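Glycosyl hydrolase, family 8 (Clostridium perfringens, PDB 3REN) acts as an alpha-amylase, probably hydrolysing alpha-glucosidic bonds in starch-like polysaccharides, within an (alpha/alpha)6-barrel fold related to family 8 glycosyl hydrolases. Local coordinates at residues Ser132-Tyr135 and Lys136-Ile140; Met179-Leu182 and Ser183-Asp186. One frame throughout, in Å; residues are numbered along the deposited sequence.

Overall arrangement
Both contacts are local, each running along a single helix: contact 1 covers the first turns of helix 133-150, contact 2 the last turns of helix 176-185. Their centres lie about 13 Å apart, and the two helices touch where I140 and K136 pack against V185. Each is partly buried, one flank inward and the other at the surface. Y135 and A139 of contact 1, like M179 and L182 of contact 2, pack on helix 113-130, whereas Y138 meets helix 78-89. Contact 1 sets aromatic rings over straight backbone bonds; contact 2 is more polar, a serine hydroxyl meeting a carbonyl in one conformer, with several bent or weak bonds before a straight last one.

Contact 1 of 2, residues Ser132-Tyr135 and Lys136-Ile140; sequences SFYY and KFYAI
F133 turns the edge of its ring onto the face of F137, one helical turn on, in an edge-to-face pair with centroids 5.2 Å apart and planes at 73°. The touching atom is F133 CD1, which stands 3.8 Å above the F137 ring plane, over its centre. F133 can reach it because its CG sits between its own N and carbonyl carbon (chi1 75°), while F137 CG lies beside its backbone N. Beneath the pair, F137 N donates to F133 O at 2.9 Å, with an N-H...O angle of 163°. This aromatic pair is on the exposed flank, and so is Y134, whose ring runs alongside that of Y138 and points the same way. There the rings meet only obliquely, not as a stacked pair; Y134 OH comes to 3.8 Å from Y138 CD1 and has a weak hydrogen bond to K89 NZ. Both CG atoms are anti to their backbone N, which sends the two rings off the helix in a common direction. The tight part is the backbone, with three straight bonds, and the buried flank. Besides the F137 bond, Y138 N bonds to Y134 O and A139 N to Y135 O, the latter at 2.9 Å. Y135, buried, has its hydroxyl bonded to K78 and its ring edge-to-face with F81. Around this helix start, Y138 likewise pairs edge-to-face with F85 of helix 78-89, Y135 and A139 pack on L123 of helix 113-130, and K136 and I140 reach V185 at the end of helix 176-185.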
ATOM      1  N   SER A 132      11.247   4.309 -20.960  1.00 26.76           N
ATOM      2  CA  SER A 132      10.779   3.113 -21.633  1.00 26.05           C
ATOM      3  C   SER A 132       9.284   3.205 -21.872  1.00 24.59           C
ATOM      4  O   SER A 132       8.504   2.894 -20.966  1.00 23.42           O
ATOM      5  CB  SER A 132      11.040   1.868 -20.794  1.00 26.83           C
ATOM      6  OG  SER A 132      12.360   1.407 -20.984  1.00 32.57           O
ATOM      7  N   PHE A 133       8.892   3.593 -23.094  1.00 21.72           N
ATOM      8  CA  PHE A 133       7.494   3.797 -23.424  1.00 20.20           C
ATOM      9  C   PHE A 133       6.634   2.554 -23.127  1.00 19.28           C
ATOM     10  O   PHE A 133       5.432   2.698 -22.909  1.00 18.76           O
ATOM     11  CB  PHE A 133       7.342   4.101 -24.910  1.00 20.19           C
ATOM     12  CG  PHE A 133       7.514   2.885 -25.768  1.00 20.61           C
ATOM     13  CD1 PHE A 133       6.411   2.099 -26.115  1.00 20.77           C
ATOM     14  CD2 PHE A 133       8.786   2.482 -26.179  1.00 20.92           C
ATOM     15  CE1 PHE A 133       6.579   0.932 -26.868  1.00 20.16           C
ATOM     16  CE2 PHE A 133       8.973   1.309 -26.944  1.00 20.01           C
ATOM     17  CZ  PHE A 133       7.865   0.541 -27.288  1.00 22.78           C
ATOM     18  N   TYR A 134       7.230   1.349 -23.193  1.00 17.59           N
ATOM     19  CA  TYR A 134       6.485   0.100 -23.045  1.00 16.91           C
ATOM     20  C   TYR A 134       5.698   0.064 -21.711  1.00 16.85           C
ATOM     21  O   TYR A 134       4.499  -0.239 -21.708  1.00 14.63           O
ATOM     22  CB  TYR A 134       7.389  -1.145 -23.161  1.00 16.87           C
ATOM     23  CG  TYR A 134       6.569  -2.398 -23.164  1.00 18.80           C
ATOM     24  CD1 TYR A 134       6.083  -2.938 -24.362  1.00 20.25           C
ATOM     25  CD2 TYR A 134       6.199  -3.011 -21.959  1.00 17.63           C
ATOM     26  CE1 TYR A 134       5.285  -4.074 -24.353  1.00 18.67           C
ATOM     27  CE2 TYR A 134       5.385  -4.126 -21.940  1.00 19.78           C
ATOM     28  CZ  TYR A 134       4.937  -4.659 -23.122  1.00 20.22           C
ATOM     29  OH  TYR A 134       4.145  -5.782 -23.086  1.00 18.73           O
ATOM     30  N   TYR A 135       6.394   0.382 -20.607  1.00 16.55           N
ATOM     31  CA  TYR A 135       5.767   0.542 -19.301  1.00 16.38           C
ATOM     32  C   TYR A 135       4.555   1.488 -19.329  1.00 16.66           C
ATOM     33  O   TYR A 135       3.500   1.176 -18.756  1.00 15.58           O
ATOM     34  CB  TYR A 135       6.789   1.083 -18.300  1.00 17.60           C
ATOM     35  CG  TYR A 135       8.012   0.205 -18.081  1.00 16.19           C
ATOM     36  CD1 TYR A 135       7.877  -1.156 -17.863  1.00 16.84           C
ATOM     37  CD2 TYR A 135       9.309   0.757 -18.059  1.00 18.86           C
ATOM     38  CE1 TYR A 135       8.980  -1.958 -17.653  1.00 18.67           C
ATOM     39  CE2 TYR A 135      10.445  -0.055 -17.833  1.00 18.59           C
ATOM     40  CZ  TYR A 135      10.269  -1.403 -17.636  1.00 19.15           C
ATOM     41  OH  TYR A 135      11.357  -2.248 -17.415  1.00 22.14           O
ATOM     42  N   LYS A 136       4.714   2.635 -19.994  1.00 16.30           N
ATOM     43  CA  LYS A 136       3.682   3.669 -20.060  1.00 16.67           C
ATOM     44  C   LYS A 136       2.459   3.167 -20.857  1.00 16.49           C
ATOM     45  O   LYS A 136       1.323   3.352 -20.428  1.00 15.50           O
ATOM     46  CB  LYS A 136       4.257   4.954 -20.696  1.00 17.14           C
ATOM     47  CG  LYS A 136       3.329   6.147 -20.786  1.00 17.59           C
ATOM     48  CD  LYS A 136       4.006   7.295 -21.543  1.00 22.49           C
ATOM     49  CE  LYS A 136       3.001   8.349 -21.958  1.00 28.82           C
ATOM     50  NZ  LYS A 136       3.648   9.476 -22.709  1.00 33.47           N
ATOM     51  N   PHE A 137       2.702   2.530 -21.998  1.00 15.29           N
ATOM     52  CA  PHE A 137       1.624   2.020 -22.834  1.00 16.51           C
ATOM     53  C   PHE A 137       0.856   0.933 -22.118  1.00 15.78           C
ATOM     54  O   PHE A 137      -0.366   0.863 -22.212  1.00 16.11           O
ATOM     55  CB  PHE A 137       2.168   1.437 -24.164  1.00 16.32           C
ATOM     56  CG  PHE A 137       2.483   2.477 -25.196  1.00 18.98           C
ATOM     57  CD1 PHE A 137       2.722   3.790 -24.825  1.00 19.02           C
ATOM     58  CD2 PHE A 137       2.548   2.141 -26.552  1.00 21.44           C
ATOM     59  CE1 PHE A 137       3.001   4.768 -25.793  1.00 22.51           C
ATOM     60  CE2 PHE A 137       2.860   3.111 -27.512  1.00 21.30           C
ATOM     61  CZ  PHE A 137       3.073   4.422 -27.120  1.00 20.33           C
ATOM     62  N   TYR A 138       1.585   0.083 -21.411  1.00 15.24           N
ATOM     63  CA  TYR A 138       0.949  -0.982 -20.663  1.00 14.72           C
ATOM     64  C   TYR A 138       0.100  -0.368 -19.526  1.00 14.28           C
ATOM     65  O   TYR A 138      -1.044  -0.772 -19.338  1.00 15.29           O
ATOM     66  CB  TYR A 138       1.994  -1.971 -20.155  1.00 13.68           C
ATOM     67  CG  TYR A 138       1.399  -3.339 -19.860  1.00 15.00           C
ATOM     68  CD1 TYR A 138       1.523  -4.388 -20.787  1.00 14.55           C
ATOM     69  CD2 TYR A 138       0.738  -3.599 -18.641  1.00 12.43           C
ATOM     70  CE1 TYR A 138       1.009  -5.641 -20.528  1.00 12.40           C
ATOM     71  CE2 TYR A 138       0.209  -4.876 -18.377  1.00 12.59           C
ATOM     72  CZ  TYR A 138       0.344  -5.872 -19.324  1.00 14.09           C
ATOM     73  OH  TYR A 138      -0.197  -7.120 -19.100  1.00 17.98           O
ATOM     74  N   ALA A 139       0.637   0.620 -18.814  1.00 12.86           N
ATOM     75  CA  ALA A 139      -0.147   1.368 -17.794  1.00 13.11           C
ATOM     76  C   ALA A 139      -1.443   1.991 -18.324  1.00 14.21           C
ATOM     77  O   ALA A 139      -2.491   1.953 -17.657  1.00 14.63           O
ATOM     78  CB  ALA A 139       0.711   2.444 -17.150  1.00 12.21           C
ATOM     79  N   ILE A 140      -1.370   2.556 -19.518  1.00 15.16           N
ATOM     80  CA  ILE A 140      -2.518   3.103 -20.229  1.00 15.89           C
ATOM     81  C   ILE A 140      -3.598   2.080 -20.522  1.00 15.98           C
ATOM     82  O   ILE A 140      -4.782   2.350 -20.342  1.00 16.65           O
ATOM     83  CB  ILE A 140      -2.034   3.840 -21.525  1.00 15.82           C
ATOM     84  CG1 ILE A 140      -1.363   5.150 -21.127  1.00 20.00           C
ATOM     85  CG2 ILE A 140      -3.199   4.065 -22.553  1.00 16.67           C
ATOM     86  CD1 ILE A 140      -0.351   5.713 -22.162  1.00 24.15           C
TER

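Contact 2 of 2, residues Met179-Leu182 and Ser183-Asp186; sequences MKLL and SQVD
S183 meets the carbonyl of M179, a selenomethionine, through both its backbone and its side chain. S183 N donates to M179 O at 2.9 Å, and in the conformer described here, one of two, S183 OG lies 2.7 Å from M179 O. In that conformer OG stands beside its own backbone N (chi1 -58°), which folds it back toward the preceding turn, and M179 O is then gripped twice, the two donors arriving from opposite faces of the carbonyl plane. A weak bond from S183 N to K180 O accompanies them. Q184 follows with its N on L181 O at 3.1 Å, an i to i-3 bond whose donor lies 59° out of the carbonyl plane; its bond to K180 O is weak. The extended side chain of Q184 crosses back over the previous turn, placing NE2 3.8 Å from K180 CG and OE1 3.7 Å from L181 CD1. These are van der Waals contacts on the exposed side, and K180 NZ bonds instead to A244 O. V185 keeps a weak bond from its N to L182 O, and its CB rests 3.5 Å from that oxygen. D186 then gives the straightest of the bonds, N to L182 O at 2.8 Å and 165°, in the carbonyl plane. Its OD1 accepts from the N of K188 at the start of helix 188-201. Inward, L182 packs on I120 and L124 of helix 113-130. Bifurcated, partly weak i-3 and i-4 bonds are often seen in the last turn of a helix, and the aspartate cap joins helices 176-185 and 188-201, consistent with the helix-turn-helix connections of an (alpha/alpha)6 barrel.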
HETATM    1  N   MSE A 179      -3.521   9.193 -10.182  1.00 14.27           N
HETATM    2  CA  MSE A 179      -4.482   9.938 -11.013  1.00 15.19           C
HETATM    3  C   MSE A 179      -3.864  11.232 -11.572  1.00 16.05           C
HETATM    4  O   MSE A 179      -4.175  11.647 -12.686  1.00 16.95           O
HETATM    5  CB  MSE A 179      -5.797  10.233 -10.270  1.00 13.56           C
HETATM    6  CG  MSE A 179      -6.593   8.976  -9.955  1.00 14.27           C
HETATM    7 SE   MSE A 179      -7.903   9.429  -8.592  1.00 15.96          SE
HETATM    8  CE  MSE A 179      -8.679   7.697  -8.205  1.00 15.72           C
ATOM      9  N   LYS A 180      -3.037  11.883 -10.770  1.00 17.55           N
ATOM     10  CA  LYS A 180      -2.266  13.031 -11.204  1.00 18.77           C
ATOM     11  C   LYS A 180      -1.313  12.620 -12.331  1.00 19.91           C
ATOM     12  O   LYS A 180      -1.333  13.221 -13.400  1.00 20.57           O
ATOM     13  CB  LYS A 180      -1.446  13.568 -10.046  1.00 19.43           C
ATOM     14  CG  LYS A 180      -0.588  14.794 -10.410  1.00 21.80           C
ATOM     15  CD  LYS A 180      -0.320  15.609  -9.183  1.00 24.16           C
ATOM     16  CE  LYS A 180       0.501  16.826  -9.554  1.00 25.72           C
ATOM     17  NZ  LYS A 180       0.571  17.702  -8.380  1.00 27.59           N
ATOM     18  N   LEU A 181      -0.554  11.571 -12.161  1.00 19.98           N
ATOM     19  CA  LEU A 181       0.305  11.159 -13.238  1.00 21.91           C
ATOM     20  C   LEU A 181      -0.513  10.852 -14.505  1.00 21.71           C
ATOM     21  O   LEU A 181      -0.174  11.301 -15.563  1.00 21.67           O
ATOM     22  CB  LEU A 181       1.048   9.926 -12.846  1.00 21.97           C
ATOM     23  CG  LEU A 181       2.378  10.051 -12.169  1.00 24.73           C
ATOM     24  CD1 LEU A 181       2.929  11.381 -12.032  1.00 28.58           C
ATOM     25  CD2 LEU A 181       2.658   9.160 -11.092  1.00 25.23           C
ATOM     26  N   LEU A 182      -1.611  10.131 -14.353  1.00 21.63           N
ATOM     27  CA  LEU A 182      -2.492   9.824 -15.490  1.00 21.13           C
ATOM     28  C   LEU A 182      -3.047  11.066 -16.231  1.00 22.92           C
ATOM     29  O   LEU A 182      -3.254  11.028 -17.477  1.00 21.57           O
ATOM     30  CB  LEU A 182      -3.648   8.907 -15.037  1.00 20.65           C
ATOM     31  CG  LEU A 182      -3.269   7.421 -14.865  1.00 17.36           C
ATOM     32  CD1 LEU A 182      -4.349   6.600 -14.073  1.00 11.58           C
ATOM     33  CD2 LEU A 182      -2.923   6.766 -16.214  1.00 14.48           C
ATOM     34  N   SER A 183      -3.317  12.133 -15.457  1.00 23.11           N
ATOM     35  CA  SER A 183      -3.837  13.394 -15.985  0.50 23.77           C
ATOM     36  C   SER A 183      -2.837  14.069 -16.900  1.00 24.53           C
ATOM     37  O   SER A 183      -3.219  14.815 -17.783  1.00 24.59           O
ATOM     38  CB  SER A 183      -4.182  14.353 -14.841  0.50 23.54           C
ATOM     39  OG  SER A 183      -5.132  13.772 -13.975  0.50 23.43           O
ATOM     40  N   GLN A 184      -1.553  13.807 -16.667  1.00 25.67           N
ATOM     41  CA  GLN A 184      -0.471  14.389 -17.475  1.00 28.77           C
ATOM     42  C   GLN A 184      -0.361  13.711 -18.824  1.00 30.24           C
ATOM     43  O   GLN A 184       0.152  14.290 -19.787  1.00 31.31           O
ATOM     44  CB  GLN A 184       0.865  14.281 -16.741  1.00 28.79           C
ATOM     45  CG  GLN A 184       0.996  15.312 -15.642  1.00 32.83           C
ATOM     46  CD  GLN A 184       1.861  14.863 -14.491  1.00 38.81           C
ATOM     47  OE1 GLN A 184       2.687  13.949 -14.622  1.00 42.41           O
ATOM     48  NE2 GLN A 184       1.685  15.514 -13.339  1.00 42.05           N
ATOM     49  N   VAL A 185      -0.836  12.471 -18.882  1.00 31.25           N
ATOM     50  CA  VAL A 185      -0.948  11.729 -20.131  1.00 32.09           C
ATOM     51  C   VAL A 185      -2.268  12.097 -20.823  1.00 32.82           C
ATOM     52  O   VAL A 185      -2.267  12.435 -22.009  1.00 33.59           O
ATOM     53  CB  VAL A 185      -0.827  10.190 -19.889  1.00 32.10           C
ATOM     54  CG1 VAL A 185      -0.907   9.421 -21.205  1.00 31.82           C
ATOM     55  CG2 VAL A 185       0.492   9.873 -19.158  1.00 31.47           C
ATOM     56  N   ASP A 186      -3.379  12.069 -20.081  1.00 32.44           N
ATOM     57  CA  ASP A 186      -4.705  12.339 -20.652  1.00 32.29           C
ATOM     58  C   ASP A 186      -5.662  13.099 -19.732  1.00 31.64           C
ATOM     59  O   ASP A 186      -5.957  12.660 -18.606  1.00 30.21           O
ATOM     60  CB  ASP A 186      -5.377  11.034 -21.081  1.00 33.32           C
ATOM     61  CG  ASP A 186      -6.415  11.255 -22.171  1.00 36.09           C
ATOM     62  OD1 ASP A 186      -7.371  12.037 -21.956  1.00 37.57           O
ATOM     63  OD2 ASP A 186      -6.266  10.650 -23.254  1.00 40.00           O
TER